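Local atomic coordinates of alpha-1,6-mannanase (Bacteroides thetaiotaomicron, PDB entry 4V1S), a protein that belongs to glycoside hydrolase family 76 and probably hydrolyses alpha-1,6-linked mannan backbones for use by a gut symbiont. Residues G83-L97 with T378-R392. Sequence-based numbering, arbitrary orientation.
Sequences GNIFLLYTYTEGISL and TVAAYMYMRAANYKR
T90 rests against Y382 where helices 83-97 and 378-392 come together nearly parallel, their axes 8.2 Å apart and crossing at 16°. A small threonine suits so close a meeting: its hydroxyl is turned back on its own helix, OG1 bonding to F86 O at 2.7 Å, and the side chain fills a hole between T378, A381, Y382 and M385. V379 sets its CB over the centre of one face of the F86 ring, a CH-pi contact 3.7 Å from CB to the ring centroid. Y382, with CG swung anti to its backbone N (chi1 170°), offers one face to CB of Y89, whose ring edge also points at that face, the planes 54° apart; D321 holds the hydroxyl of Y382. Parallel packing of helices far apart in sequence fits the (alpha/alpha)6 barrel of this six-hairpin clan, whose last helix, 374-394, closes beside helix 81-97. M385 bends its flexible chain to lay SD and CE along G94, where the lack of a side chain makes room. Further along, E93 OE2 is gripped from opposite faces of the carboxylate, by R386 NH1 at 3.0 Å, nearly straight, and by N389 ND2 at 2.9 Å. R386 also pairs with D321. N389 also receives R392 NE and NH2 on OD1, and replacing its amide with an alanine's methyl would probably leave E93 OE2 with one donor and the R392 guanidinium free to swing. L97 wedges its methyls between M385, A388, N389 and R392.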
# COMPACT_ATOMS: atom_id res chain seq x y z
N GLY A 83 6.18 -5.95 4.89
CA GLY A 83 5.10 -6.67 5.59
C GLY A 83 4.60 -5.93 6.80
O GLY A 83 3.44 -6.03 7.15
N ASN A 84 5.50 -5.18 7.45
CA ASN A 84 5.13 -4.36 8.58
C ASN A 84 4.26 -3.18 8.20
O ASN A 84 3.49 -2.69 9.03
CB ASN A 84 6.39 -3.81 9.29
CG ASN A 84 7.25 -4.92 9.84
OD1 ASN A 84 7.00 -5.45 10.92
ND2 ASN A 84 8.21 -5.34 9.06
N ILE A 85 4.38 -2.72 6.96
CA ILE A 85 3.53 -1.61 6.48
C ILE A 85 2.07 -2.04 6.44
O ILE A 85 1.16 -1.27 6.80
CB ILE A 85 4.02 -1.09 5.12
CG1 ILE A 85 5.49 -0.59 5.24
CG2 ILE A 85 3.13 0.01 4.57
CD1 ILE A 85 6.11 -0.19 3.91
N PHE A 86 1.81 -3.29 6.04
CA PHE A 86 0.43 -3.75 6.11
C PHE A 86 -0.10 -3.85 7.54
O PHE A 86 -1.26 -3.58 7.75
CB PHE A 86 0.24 -5.08 5.40
CG PHE A 86 0.43 -4.99 3.91
CD1 PHE A 86 -0.50 -4.36 3.11
CD2 PHE A 86 1.49 -5.67 3.27
CE1 PHE A 86 -0.38 -4.32 1.74
CE2 PHE A 86 1.64 -5.63 1.87
CZ PHE A 86 0.69 -4.96 1.12
N LEU A 87 0.76 -4.18 8.50
CA LEU A 87 0.32 -4.15 9.87
C LEU A 87 0.01 -2.71 10.28
O LEU A 87 -1.01 -2.44 10.87
CB LEU A 87 1.38 -4.78 10.80
CG LEU A 87 1.58 -6.27 10.70
CD1 LEU A 87 2.73 -6.71 11.57
CD2 LEU A 87 0.30 -6.99 11.11
N LEU A 88 0.89 -1.77 9.92
CA LEU A 88 0.62 -0.36 10.21
C LEU A 88 -0.75 0.06 9.65
O LEU A 88 -1.55 0.71 10.33
CB LEU A 88 1.72 0.49 9.57
CG LEU A 88 1.62 2.00 9.68
CD1 LEU A 88 1.72 2.42 11.13
CD2 LEU A 88 2.71 2.68 8.84
N TYR A 89 -1.01 -0.28 8.40
CA TYR A 89 -2.31 0.03 7.76
C TYR A 89 -3.49 -0.61 8.52
O TYR A 89 -4.56 -0.02 8.67
CB TYR A 89 -2.33 -0.50 6.34
CG TYR A 89 -1.43 0.15 5.32
CD1 TYR A 89 -0.71 1.31 5.58
CD2 TYR A 89 -1.32 -0.42 4.03
CE1 TYR A 89 0.15 1.85 4.60
CE2 TYR A 89 -0.53 0.14 3.05
CZ TYR A 89 0.20 1.30 3.31
OH TYR A 89 0.96 1.88 2.29
N THR A 90 -3.27 -1.83 9.00
CA THR A 90 -4.32 -2.58 9.69
C THR A 90 -4.68 -1.93 11.01
O THR A 90 -5.85 -1.66 11.31
CB THR A 90 -3.90 -4.03 9.94
OG1 THR A 90 -3.61 -4.62 8.68
CG2 THR A 90 -4.98 -4.79 10.63
N TYR A 91 -3.66 -1.63 11.81
CA TYR A 91 -3.91 -1.03 13.13
C TYR A 91 -4.51 0.37 12.98
O TYR A 91 -5.40 0.78 13.74
CB TYR A 91 -2.64 -1.00 13.98
CG TYR A 91 -1.93 -2.32 14.15
CD1 TYR A 91 -2.62 -3.49 14.40
CD2 TYR A 91 -0.54 -2.38 14.11
CE1 TYR A 91 -1.93 -4.70 14.53
CE2 TYR A 91 0.15 -3.57 14.29
CZ TYR A 91 -0.54 -4.72 14.54
OH TYR A 91 0.20 -5.91 14.68
N THR A 92 -4.02 1.11 12.01
CA THR A 92 -4.58 2.42 11.72
C THR A 92 -6.07 2.34 11.38
O THR A 92 -6.88 3.07 11.95
CB THR A 92 -3.81 3.08 10.60
OG1 THR A 92 -2.45 3.27 11.01
CG2 THR A 92 -4.47 4.42 10.22
N GLU A 93 -6.44 1.43 10.48
CA GLU A 93 -7.86 1.25 10.16
C GLU A 93 -8.64 0.79 11.39
O GLU A 93 -9.80 1.18 11.58
CB GLU A 93 -8.04 0.29 9.00
CG GLU A 93 -9.44 0.22 8.41
CD GLU A 93 -9.85 1.43 7.56
OE1 GLU A 93 -9.24 2.50 7.66
OE2 GLU A 93 -10.84 1.31 6.78
N GLY A 94 -8.01 -0.03 12.22
CA GLY A 94 -8.61 -0.47 13.49
C GLY A 94 -9.11 0.67 14.36
O GLY A 94 -10.15 0.53 15.02
N ILE A 95 -8.41 1.80 14.34
CA ILE A 95 -8.79 2.95 15.16
C ILE A 95 -10.23 3.40 14.82
O ILE A 95 -10.96 3.89 15.70
CB ILE A 95 -7.83 4.16 14.99
CG1 ILE A 95 -6.36 3.83 15.34
CG2 ILE A 95 -8.28 5.30 15.85
CD1 ILE A 95 -6.11 3.36 16.75
N SER A 96 -10.64 3.25 13.56
CA SER A 96 -11.98 3.63 13.11
C SER A 96 -13.05 2.73 13.71
O SER A 96 -14.20 3.15 13.88
CB SER A 96 -12.08 3.63 11.58
OG SER A 96 -11.25 4.64 11.01
N LEU A 97 -12.69 1.50 14.02
CA LEU A 97 -13.60 0.54 14.67
C LEU A 97 -13.62 0.67 16.19
O LEU A 97 -14.70 0.67 16.82
CB LEU A 97 -13.20 -0.89 14.30
CG LEU A 97 -13.50 -1.50 12.91
CD1 LEU A 97 -14.99 -1.51 12.63
CD2 LEU A 97 -12.74 -0.85 11.77
N THR A 378 -0.39 -10.38 6.22
CA THR A 378 -0.67 -9.05 6.73
C THR A 378 -1.57 -8.25 5.74
O THR A 378 -2.42 -7.46 6.19
CB THR A 378 0.61 -8.28 7.03
OG1 THR A 378 1.42 -8.18 5.86
CG2 THR A 378 1.39 -8.91 8.21
N VAL A 379 -1.40 -8.43 4.42
CA VAL A 379 -2.30 -7.76 3.49
C VAL A 379 -3.73 -8.27 3.66
O VAL A 379 -4.66 -7.52 3.54
CB VAL A 379 -1.80 -7.84 2.06
CG1 VAL A 379 -1.71 -9.27 1.55
CG2 VAL A 379 -2.65 -6.99 1.15
N ALA A 380 -3.89 -9.57 3.94
CA ALA A 380 -5.23 -10.11 4.19
C ALA A 380 -5.86 -9.49 5.44
O ALA A 380 -6.99 -9.08 5.42
CB ALA A 380 -5.20 -11.62 4.30
N ALA A 381 -5.08 -9.38 6.52
CA ALA A 381 -5.57 -8.74 7.72
C ALA A 381 -6.03 -7.32 7.45
O ALA A 381 -7.08 -6.89 7.93
CB ALA A 381 -4.50 -8.76 8.80
N TYR A 382 -5.24 -6.59 6.64
CA TYR A 382 -5.58 -5.22 6.28
C TYR A 382 -6.92 -5.15 5.53
O TYR A 382 -7.81 -4.37 5.90
CB TYR A 382 -4.44 -4.61 5.49
CG TYR A 382 -4.73 -3.28 4.84
CD1 TYR A 382 -5.29 -2.25 5.56
CD2 TYR A 382 -4.41 -3.05 3.50
CE1 TYR A 382 -5.57 -1.00 4.96
CE2 TYR A 382 -4.69 -1.84 2.89
CZ TYR A 382 -5.26 -0.80 3.61
OH TYR A 382 -5.54 0.37 2.97
N MET A 383 -7.10 -6.03 4.55
CA MET A 383 -8.37 -6.10 3.84
C MET A 383 -9.55 -6.40 4.76
O MET A 383 -10.62 -5.79 4.65
CB MET A 383 -8.31 -7.12 2.74
CG MET A 383 -7.41 -6.72 1.60
SD MET A 383 -7.93 -5.28 0.65
CE MET A 383 -7.06 -3.96 1.46
N TYR A 384 -9.33 -7.30 5.70
CA TYR A 384 -10.43 -7.62 6.62
C TYR A 384 -10.82 -6.43 7.48
O TYR A 384 -12.00 -6.23 7.75
CB TYR A 384 -10.14 -8.85 7.50
CG TYR A 384 -9.95 -10.14 6.75
CD1 TYR A 384 -10.70 -10.44 5.62
CD2 TYR A 384 -9.00 -11.07 7.18
CE1 TYR A 384 -10.46 -11.60 4.90
CE2 TYR A 384 -8.81 -12.29 6.52
CZ TYR A 384 -9.55 -12.54 5.37
OH TYR A 384 -9.37 -13.71 4.69
N MET A 385 -9.84 -5.67 7.95
CA MET A 385 -10.14 -4.52 8.77
C MET A 385 -10.85 -3.44 7.93
O MET A 385 -11.77 -2.76 8.42
CB MET A 385 -8.88 -3.97 9.43
CG MET A 385 -9.15 -2.93 10.50
SD MET A 385 -9.96 -3.55 11.95
CE MET A 385 -8.55 -4.06 12.93
N ARG A 386 -10.40 -3.26 6.69
CA ARG A 386 -11.08 -2.34 5.79
C ARG A 386 -12.55 -2.70 5.58
O ARG A 386 -13.46 -1.85 5.66
CB ARG A 386 -10.38 -2.26 4.45
CG ARG A 386 -9.00 -1.65 4.51
CD ARG A 386 -9.08 -0.15 4.64
NE ARG A 386 -9.16 0.48 3.34
CZ ARG A 386 -9.73 1.64 3.06
NH1 ARG A 386 -10.33 2.32 3.99
NH2 ARG A 386 -9.66 2.11 1.82
N ALA A 387 -12.78 -3.96 5.30
CA ALA A 387 -14.13 -4.48 5.13
C ALA A 387 -14.97 -4.27 6.41
O ALA A 387 -16.11 -3.89 6.34
CB ALA A 387 -14.08 -5.95 4.76
N ALA A 388 -14.37 -4.50 7.57
CA ALA A 388 -15.07 -4.27 8.84
C ALA A 388 -15.51 -2.81 8.98
O ALA A 388 -16.61 -2.53 9.43
CB ALA A 388 -14.16 -4.68 10.00
N ASN A 389 -14.64 -1.90 8.56
CA ASN A 389 -14.94 -0.48 8.65
C ASN A 389 -16.10 -0.11 7.73
O ASN A 389 -17.01 0.59 8.12
CB ASN A 389 -13.68 0.34 8.34
CG ASN A 389 -13.84 1.80 8.65
OD1 ASN A 389 -14.58 2.17 9.56
ND2 ASN A 389 -13.15 2.63 7.90
N TYR A 390 -16.07 -0.59 6.49
CA TYR A 390 -17.14 -0.27 5.54
C TYR A 390 -18.48 -0.96 5.89
O TYR A 390 -19.53 -0.39 5.64
CB TYR A 390 -16.71 -0.49 4.09
CG TYR A 390 -15.91 0.68 3.62
CD1 TYR A 390 -14.53 0.74 3.85
CD2 TYR A 390 -16.53 1.76 3.01
CE1 TYR A 390 -13.80 1.82 3.47
CE2 TYR A 390 -15.81 2.86 2.61
CZ TYR A 390 -14.45 2.91 2.85
OH TYR A 390 -13.76 4.02 2.43
N LYS A 391 -18.41 -2.13 6.51
CA LYS A 391 -19.63 -2.79 7.01
C LYS A 391 -20.26 -1.89 8.09
O LYS A 391 -21.46 -1.67 8.10
CB LYS A 391 -19.30 -4.18 7.55
CG LYS A 391 -20.50 -4.93 8.10
CD LYS A 391 -20.16 -6.34 8.59
CE LYS A 391 -21.41 -7.01 9.15
NZ LYS A 391 -21.16 -8.41 9.59
N ARG A 392 -19.41 -1.36 8.98
CA ARG A 392 -19.84 -0.45 10.06
C ARG A 392 -20.46 0.84 9.49
O ARG A 392 -21.52 1.26 9.92
CB ARG A 392 -18.65 -0.14 10.99
CG ARG A 392 -18.80 1.07 11.92
CD ARG A 392 -17.46 1.53 12.49
NE ARG A 392 -16.62 2.30 11.56
CZ ARG A 392 -16.84 3.58 11.21
NH1 ARG A 392 -17.91 4.24 11.67
NH2 ARG A 392 -16.01 4.20 10.37